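Local atomic coordinates of conserved hypothetical secreted protein (PDB entry 4RNZ), a protein that probably acts as a zinc-dependent M23-family metallopeptidase of peptidoglycan and helps to determine the cell shape of Helicobacter pylori. Residues T92-L97 with K348-E353; I105-N110 with N355-L360. All blocks are in the same frame, centred on the assembly; numbering follows the deposited sequence.

How the interactions relate
Going from the N terminus, the first segment met is residues 92-97, on strand 87-96; almost at once the chain enters helix 101-109, which supplies residues 105-110. Some 240 residues later, helix 326-348 gives way to the loop of residues 348-353, which closes interaction 1, and then to residues 355-360, which close interaction 2. The segments alternate along the chain, so the two long loops cross instead of nesting. Strand 357-361 pairs antiparallel with strand 87-96, where Leu94 O meets Tyr358 N. Together the contacts tie the C-terminal chain onto this sheet, interaction 1 on its helix 326-348 face and interaction 2 on its helix 101-109 face.

Interaction 1: residues T92-L97 with K348-E353; sequences TLLLSL and KTHSFE. With NI (nickel (II) ion), chain C.
Phe352 lays one face of its ring over Ser96 and the neighbouring backbone, a compact case of a loop aromatic packing on a strand. Its CG lies anti to the carbonyl carbon and beside the backbone N (chi1 -65°). Ser96 CB makes a CH-pi contact 3.9 Å from the Phe352 ring centroid, 19° off the ring normal and displaced toward the rim. On that face Ser96 N lies 3.6 Å from Phe352 CE1, while Leu94 O sits at the ring edge.

The apolar contacts continue along the strand. Leu94 CB comes within 4.1 Å of Phe352 CZ, and Leu94 CD1 reaches His350 CB at the same distance, Leu94 and His350 crossing at about a right angle.

Polar and metal bonds fix the loop side. His350 NE2 binds the nickel ion at 2.2 Å, beside His366 and His368 of a probable C-terminal histidine tag, while ND1 is bonded to Leu346 O. Ser351 OG accepts from Glu353 N at 2.8 Å, an ST turn that spans Phe352.

Helix 326-348 ends here, with Leu343 on Leu94 and Leu347 on Phe352; Ala138 of strand 136-146 flanks Leu94. Strand 357-361 pairs antiparallel with strand 87-96, whose Leu93 and Leu95 meet helix 101-109.

Interaction 2: residues I105-N110 with N355-L360; sequences IIKATN and NSFYLL
Ala108 presses its methyl group onto the ring of Phe357, and these two residues supply more than half of the surface buried between the segments. The pair illustrates how a small residue on a helix lets an aromatic side chain of a strand lie close against the helix. Ala108 CB stands 3.7 Å from the Phe357 ring centroid, 22° off the ring normal, and is displaced toward the rim, where it comes within 3.4 Å of Phe357 CD1. Phe357 CG lies between the backbone N and the carbonyl carbon (chi1 74°). The axes of helix 105-109 and strand 357-360 approach to 8.9 Å.

Lys107 meets the same ring at its edge. Its chain is extended beyond CG and crosses the Phe357 side chain at about a right angle, and methylene CE lies near the ring plane, 4.2 Å from Phe357 CE2. Farther out, Lys107 NZ is 3.9 Å from Ser356 OG, a loose approach of polar ends.

Leu359, two residues along the strand, adds a second contact, chiefly of methyl CD2 against the carbonyl oxygen of Ala108, with Leu359 CD2 3.7 Å from Ala108 O. Thr109 OG1 turns back into its own helix, giving a 2.7 Å bond to Ile105 O from above the carbonyl plane. Leu93 of strand 87-96 also packs on Ala108 and Thr109, and Tyr141 flanks Thr109 and Leu359.

Dispersion and CH-pi contact therefore carry the junction between helix and strand. Thr109 OG1 is bonded within its helix, the Lys107 and Ser356 ends approach each other only loosely, and the fit depends chiefly on shape: a methyl over a ring face, with an aliphatic chain at the ring edge.

Interaction 1: residues T92-L97 with K348-E353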
ATOM      1  N   THR A  92     -12.450   4.598  15.797  1.00 29.19           N
ATOM      2  CA  THR A  92     -13.733   4.359  15.159  1.00 29.27           C
ATOM      3  C   THR A  92     -14.406   5.650  14.759  1.00 29.00           C
ATOM      4  O   THR A  92     -14.777   6.474  15.611  1.00 30.66           O
ATOM      5  CB  THR A  92     -14.663   3.576  16.080  1.00 30.47           C
ATOM      6  OG1 THR A  92     -14.028   2.348  16.438  1.00 29.43           O
ATOM      7  CG2 THR A  92     -15.995   3.264  15.380  1.00 32.51           C
ATOM      8  N   LEU A  93     -14.575   5.827  13.457  1.00 28.63           N
ATOM      9  CA  LEU A  93     -15.357   6.916  12.929  1.00 30.24           C
ATOM     10  C   LEU A  93     -16.816   6.470  12.810  1.00 32.89           C
ATOM     11  O   LEU A  93     -17.116   5.462  12.157  1.00 31.65           O
ATOM     12  CB  LEU A  93     -14.858   7.315  11.545  1.00 33.44           C
ATOM     13  CG  LEU A  93     -15.679   8.353  10.783  1.00 32.02           C
ATOM     14  CD1 LEU A  93     -15.742   9.681  11.523  1.00 33.39           C
ATOM     15  CD2 LEU A  93     -15.053   8.544   9.414  1.00 33.39           C
ATOM     16  N   LEU A  94     -17.707   7.221  13.445  1.00 33.63           N
ATOM     17  CA  LEU A  94     -19.155   7.084  13.237  1.00 32.88           C
ATOM     18  C   LEU A  94     -19.699   8.365  12.606  1.00 34.64           C
ATOM     19  O   LEU A  94     -19.450   9.482  13.083  1.00 33.44           O
ATOM     20  CB  LEU A  94     -19.857   6.834  14.556  1.00 33.27           C
ATOM     21  CG  LEU A  94     -19.353   5.678  15.409  1.00 33.16           C
ATOM     22  CD1 LEU A  94     -20.090   5.698  16.743  1.00 35.22           C
ATOM     23  CD2 LEU A  94     -19.539   4.339  14.711  1.00 33.35           C
ATOM     24  N   LEU A  95     -20.464   8.223  11.543  1.00 35.91           N
ATOM     25  CA  LEU A  95     -20.845   9.395  10.780  1.00 39.41           C
ATOM     26  C   LEU A  95     -22.289   9.294  10.299  1.00 37.45           C
ATOM     27  O   LEU A  95     -22.724   8.223   9.847  1.00 30.54           O
ATOM     28  CB  LEU A  95     -19.884   9.486   9.611  1.00 41.71           C
ATOM     29  CG  LEU A  95     -19.783  10.744   8.786  1.00 46.76           C
ATOM     30  CD1 LEU A  95     -18.348  10.827   8.284  1.00 50.22           C
ATOM     31  CD2 LEU A  95     -20.788  10.700   7.634  1.00 47.97           C
ATOM     32  N   SER A  96     -23.025  10.401  10.414  1.00 38.70           N
ATOM     33  CA  SER A  96     -24.338  10.538   9.762  1.00 36.77           C
ATOM     34  C   SER A  96     -24.147  11.476   8.587  1.00 37.07           C
ATOM     35  O   SER A  96     -23.728  12.604   8.770  1.00 37.16           O
ATOM     36  CB  SER A  96     -25.396  11.094  10.731  1.00 40.21           C
ATOM     37  OG  SER A  96     -26.625  11.290  10.052  1.00 41.12           O
ATOM     38  N   LEU A  97     -24.422  11.014   7.373  1.00 38.19           N
ATOM     39  CA  LEU A  97     -24.151  11.826   6.189  1.00 42.64           C
ATOM     40  C   LEU A  97     -24.896  13.196   6.163  1.00 44.39           C
ATOM     41  O   LEU A  97     -26.107  13.268   6.332  1.00 43.13           O
ATOM     42  CB  LEU A  97     -24.487  11.011   4.944  1.00 48.58           C
ATOM     43  CG  LEU A  97     -23.990  11.553   3.615  1.00 55.10           C
ATOM     44  CD1 LEU A  97     -22.471  11.508   3.549  1.00 58.03           C
ATOM     45  CD2 LEU A  97     -24.577  10.745   2.472  1.00 58.10           C
ATOM     46  N   LYS A 348     -25.631   2.851  19.281  1.00 43.12           N
ATOM     47  CA  LYS A 348     -26.691   3.123  20.262  1.00 49.08           C
ATOM     48  C   LYS A 348     -26.241   4.157  21.272  1.00 47.78           C
ATOM     49  O   LYS A 348     -27.061   4.874  21.817  1.00 47.93           O
ATOM     50  CB  LYS A 348     -27.123   1.875  21.045  1.00 54.26           C
ATOM     51  CG  LYS A 348     -27.607   0.662  20.257  1.00 63.28           C
ATOM     52  CD  LYS A 348     -28.221   0.957  18.883  1.00 71.95           C
ATOM     53  CE  LYS A 348     -29.456   1.852  18.923  1.00 75.54           C
ATOM     54  NZ  LYS A 348     -30.402   1.491  20.016  1.00 79.10           N
ATOM     55  N   THR A 349     -24.945   4.207  21.550  1.00 44.67           N
ATOM     56  CA  THR A 349     -24.443   5.029  22.647  1.00 45.15           C
ATOM     57  C   THR A 349     -23.784   6.329  22.201  1.00 44.69           C
ATOM     58  O   THR A 349     -23.204   7.025  23.020  1.00 43.94           O
ATOM     59  CB  THR A 349     -23.459   4.239  23.507  1.00 43.97           C
ATOM     60  OG1 THR A 349     -22.441   3.662  22.665  1.00 45.67           O
ATOM     61  CG2 THR A 349     -24.193   3.137  24.239  1.00 41.54           C
ATOM     62  N   HIS A 350     -23.869   6.654  20.911  1.00 41.61           N
ATOM     63  CA  HIS A 350     -23.408   7.938  20.408  1.00 40.38           C
ATOM     64  C   HIS A 350     -24.448   8.514  19.470  1.00 42.03           C
ATOM     65  O   HIS A 350     -24.572   8.072  18.328  1.00 40.90           O
ATOM     66  CB  HIS A 350     -22.068   7.786  19.704  1.00 38.51           C
ATOM     67  CG  HIS A 350     -21.014   7.216  20.587  1.00 33.86           C
ATOM     68  ND1 HIS A 350     -20.952   5.880  20.906  1.00 32.02           N
ATOM     69  CD2 HIS A 350     -20.021   7.812  21.270  1.00 34.39           C
ATOM     70  CE1 HIS A 350     -19.953   5.671  21.737  1.00 32.69           C
ATOM     71  NE2 HIS A 350     -19.374   6.832  21.974  1.00 36.11           N
ATOM     72  N   SER A 351     -25.169   9.518  19.967  1.00 44.57           N
ATOM     73  CA  SER A 351     -26.327  10.082  19.290  1.00 46.47           C
ATOM     74  C   SER A 351     -26.007  11.063  18.178  1.00 41.74           C
ATOM     75  O   SER A 351     -25.348  12.066  18.377  1.00 43.93           O
ATOM     76  CB  SER A 351     -27.235  10.815  20.292  1.00 48.66           C
ATOM     77  OG  SER A 351     -28.191  11.613  19.593  1.00 49.32           O
ATOM     78  N   PHE A 352     -26.556  10.799  17.008  1.00 44.61           N
ATOM     79  CA  PHE A 352     -26.466  11.748  15.912  1.00 46.03           C
ATOM     80  C   PHE A 352     -27.413  12.960  16.048  1.00 47.95           C
ATOM     81  O   PHE A 352     -27.431  13.830  15.179  1.00 47.42           O
ATOM     82  CB  PHE A 352     -26.696  11.021  14.588  1.00 45.77           C
ATOM     83  CG  PHE A 352     -25.625  10.011  14.258  1.00 45.99           C
ATOM     84  CD1 PHE A 352     -24.283  10.383  14.221  1.00 48.20           C
ATOM     85  CD2 PHE A 352     -25.957   8.695  13.975  1.00 46.96           C
ATOM     86  CE1 PHE A 352     -23.292   9.461  13.908  1.00 47.35           C
ATOM     87  CE2 PHE A 352     -24.976   7.769  13.644  1.00 52.59           C
ATOM     88  CZ  PHE A 352     -23.640   8.153  13.619  1.00 51.07           C
ATOM     89  N   GLU A 353     -28.197  13.019  17.124  1.00 55.65           N
ATOM     90  CA  GLU A 353     -28.947  14.240  17.454  1.00 61.46           C
ATOM     91  C   GLU A 353     -27.992  15.281  17.994  1.00 60.41           C
ATOM     92  O   GLU A 353     -28.066  16.449  17.613  1.00 61.22           O
ATOM     93  CB  GLU A 353     -30.038  13.970  18.480  1.00 63.26           C
ATOM     94  CG  GLU A 353     -31.047  12.936  18.014  1.00 65.20           C
ATOM     95  CD  GLU A 353     -32.360  13.000  18.774  1.00 67.95           C
ATOM     96  OE1 GLU A 353     -33.089  11.983  18.745  1.00 63.34           O
ATOM     97  OE2 GLU A 353     -32.669  14.056  19.386  1.00 65.72           O
TER
HETATM   98 NI    NI C 502     -17.771   6.896  23.446  1.00 41.29          NI

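Interaction 2: residues I105-N110 with N355-L360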
ATOM      1  N   ILE A 105     -16.177  12.717   5.651  1.00 34.82           N
ATOM      2  CA  ILE A 105     -15.009  12.033   6.221  1.00 34.45           C
ATOM      3  C   ILE A 105     -13.888  13.030   6.456  1.00 33.27           C
ATOM      4  O   ILE A 105     -13.221  13.000   7.500  1.00 31.17           O
ATOM      5  CB  ILE A 105     -14.521  10.889   5.316  1.00 35.03           C
ATOM      6  CG1 ILE A 105     -15.546   9.756   5.358  1.00 37.28           C
ATOM      7  CG2 ILE A 105     -13.165  10.352   5.774  1.00 34.66           C
ATOM      8  CD1 ILE A 105     -15.501   8.846   4.163  1.00 37.63           C
ATOM      9  N   ILE A 106     -13.676  13.926   5.498  1.00 33.43           N
ATOM     10  CA  ILE A 106     -12.623  14.942   5.673  1.00 35.10           C
ATOM     11  C   ILE A 106     -12.958  15.857   6.854  1.00 36.27           C
ATOM     12  O   ILE A 106     -12.087  16.191   7.663  1.00 34.74           O
ATOM     13  CB  ILE A 106     -12.409  15.774   4.407  1.00 35.67           C
ATOM     14  CG1 ILE A 106     -11.971  14.878   3.240  1.00 36.42           C
ATOM     15  CG2 ILE A 106     -11.381  16.880   4.644  1.00 40.62           C
ATOM     16  CD1 ILE A 106     -10.646  14.203   3.431  1.00 35.11           C
ATOM     17  N   LYS A 107     -14.219  16.250   6.968  1.00 37.54           N
ATOM     18  CA  LYS A 107     -14.610  17.093   8.093  1.00 40.01           C
ATOM     19  C   LYS A 107     -14.249  16.441   9.417  1.00 38.73           C
ATOM     20  O   LYS A 107     -13.711  17.105  10.298  1.00 36.67           O
ATOM     21  CB  LYS A 107     -16.100  17.417   8.083  1.00 43.14           C
ATOM     22  CG  LYS A 107     -16.457  18.439   9.158  1.00 51.19           C
ATOM     23  CD  LYS A 107     -17.936  18.471   9.499  1.00 58.47           C
ATOM     24  CE  LYS A 107     -18.194  19.569  10.527  1.00 64.50           C
ATOM     25  NZ  LYS A 107     -19.579  19.528  11.079  1.00 67.54           N
ATOM     26  N   ALA A 108     -14.521  15.138   9.546  1.00 37.72           N
ATOM     27  CA  ALA A 108     -14.319  14.418  10.812  1.00 35.96           C
ATOM     28  C   ALA A 108     -12.894  13.960  11.096  1.00 37.92           C
ATOM     29  O   ALA A 108     -12.541  13.735  12.263  1.00 37.96           O
ATOM     30  CB  ALA A 108     -15.251  13.223  10.870  1.00 38.93           C
ATOM     31  N   THR A 109     -12.072  13.797  10.054  1.00 35.15           N
ATOM     32  CA  THR A 109     -10.718  13.222  10.241  1.00 35.64           C
ATOM     33  C   THR A 109      -9.581  14.060   9.688  1.00 32.82           C
ATOM     34  O   THR A 109      -8.424  13.767   9.946  1.00 35.41           O
ATOM     35  CB  THR A 109     -10.625  11.862   9.518  1.00 35.48           C
ATOM     36  OG1 THR A 109     -10.730  12.079   8.094  1.00 31.83           O
ATOM     37  CG2 THR A 109     -11.741  10.937   9.991  1.00 35.17           C
ATOM     38  N   ASN A 110      -9.922  15.045   8.872  1.00 33.93           N
ATOM     39  CA  ASN A 110      -8.973  15.778   8.068  1.00 35.68           C
ATOM     40  C   ASN A 110      -8.004  14.863   7.296  1.00 36.28           C
ATOM     41  O   ASN A 110      -6.842  15.217   7.091  1.00 35.98           O
ATOM     42  CB  ASN A 110      -8.207  16.769   8.942  1.00 37.72           C
ATOM     43  CG  ASN A 110      -7.512  17.831   8.125  1.00 38.88           C
ATOM     44  OD1 ASN A 110      -8.096  18.420   7.204  1.00 41.36           O
ATOM     45  ND2 ASN A 110      -6.252  18.081   8.446  1.00 40.01           N
ATOM     46  N   ASN A 355     -24.547  15.217  17.533  1.00 57.54           N
ATOM     47  CA  ASN A 355     -23.438  15.475  16.609  1.00 54.70           C
ATOM     48  C   ASN A 355     -23.565  14.697  15.315  1.00 49.57           C
ATOM     49  O   ASN A 355     -24.063  13.578  15.323  1.00 53.14           O
ATOM     50  CB  ASN A 355     -22.127  15.078  17.275  1.00 53.52           C
ATOM     51  CG  ASN A 355     -21.835  15.910  18.494  1.00 56.27           C
ATOM     52  OD1 ASN A 355     -21.611  17.108  18.384  1.00 61.45           O
ATOM     53  ND2 ASN A 355     -21.879  15.292  19.666  1.00 55.62           N
ATOM     54  N   SER A 356     -23.089  15.274  14.216  1.00 44.88           N
ATOM     55  CA  SER A 356     -23.102  14.577  12.918  1.00 45.72           C
ATOM     56  C   SER A 356     -22.040  13.448  12.808  1.00 47.41           C
ATOM     57  O   SER A 356     -22.181  12.527  11.987  1.00 48.18           O
ATOM     58  CB  SER A 356     -22.951  15.561  11.757  1.00 43.48           C
ATOM     59  OG  SER A 356     -21.881  16.464  11.963  1.00 47.15           O
ATOM     60  N   PHE A 357     -20.998  13.519  13.636  1.00 42.88           N
ATOM     61  CA  PHE A 357     -19.967  12.500  13.622  1.00 43.00           C
ATOM     62  C   PHE A 357     -19.324  12.311  14.986  1.00 39.86           C
ATOM     63  O   PHE A 357     -19.404  13.186  15.834  1.00 40.38           O
ATOM     64  CB  PHE A 357     -18.893  12.874  12.606  1.00 42.49           C
ATOM     65  CG  PHE A 357     -18.004  13.988  13.049  1.00 44.57           C
ATOM     66  CD1 PHE A 357     -16.898  13.736  13.854  1.00 46.11           C
ATOM     67  CD2 PHE A 357     -18.264  15.291  12.658  1.00 47.40           C
ATOM     68  CE1 PHE A 357     -16.063  14.764  14.257  1.00 46.97           C
ATOM     69  CE2 PHE A 357     -17.433  16.331  13.058  1.00 48.87           C
ATOM     70  CZ  PHE A 357     -16.333  16.070  13.856  1.00 47.72           C
ATOM     71  N   TYR A 358     -18.691  11.155  15.163  1.00 36.03           N
ATOM     72  CA  TYR A 358     -17.890  10.820  16.334  1.00 36.29           C
ATOM     73  C   TYR A 358     -16.608  10.153  15.848  1.00 38.13           C
ATOM     74  O   TYR A 358     -16.661   9.273  15.005  1.00 34.40           O
ATOM     75  CB  TYR A 358     -18.627   9.835  17.240  1.00 37.76           C
ATOM     76  CG  TYR A 358     -19.800  10.454  17.938  1.00 38.17           C
ATOM     77  CD1 TYR A 358     -21.038  10.473  17.335  1.00 38.82           C
ATOM     78  CD2 TYR A 358     -19.652  11.068  19.189  1.00 41.34           C
ATOM     79  CE1 TYR A 358     -22.123  11.068  17.946  1.00 40.50           C
ATOM     80  CE2 TYR A 358     -20.733  11.661  19.821  1.00 40.52           C
ATOM     81  CZ  TYR A 358     -21.967  11.659  19.192  1.00 42.75           C
ATOM     82  OH  TYR A 358     -23.076  12.249  19.762  1.00 44.63           O
ATOM     83  N   LEU A 359     -15.473  10.589  16.384  1.00 36.76           N
ATOM     84  CA  LEU A 359     -14.192   9.941  16.144  1.00 34.92           C
ATOM     85  C   LEU A 359     -13.717   9.459  17.488  1.00 33.14           C
ATOM     86  O   LEU A 359     -13.289  10.242  18.335  1.00 35.33           O
ATOM     87  CB  LEU A 359     -13.192  10.903  15.499  1.00 33.35           C
ATOM     88  CG  LEU A 359     -11.860  10.247  15.099  1.00 33.84           C
ATOM     89  CD1 LEU A 359     -12.101   9.145  14.069  1.00 33.80           C
ATOM     90  CD2 LEU A 359     -10.894  11.302  14.561  1.00 34.83           C
ATOM     91  N   LEU A 360     -13.801   8.156  17.665  1.00 32.25           N
ATOM     92  CA  LEU A 360     -13.652   7.508  18.944  1.00 32.97           C
ATOM     93  C   LEU A 360     -12.359   6.763  19.033  1.00 34.22           C
ATOM     94  O   LEU A 360     -11.875   6.178  18.044  1.00 33.67           O
ATOM     95  CB  LEU A 360     -14.755   6.478  19.127  1.00 33.43           C
ATOM     96  CG  LEU A 360     -16.162   7.045  18.980  1.00 34.68           C
ATOM     97  CD1 LEU A 360     -17.147   5.907  19.183  1.00 36.90           C
ATOM     98  CD2 LEU A 360     -16.373   8.188  19.973  1.00 38.23           C
TER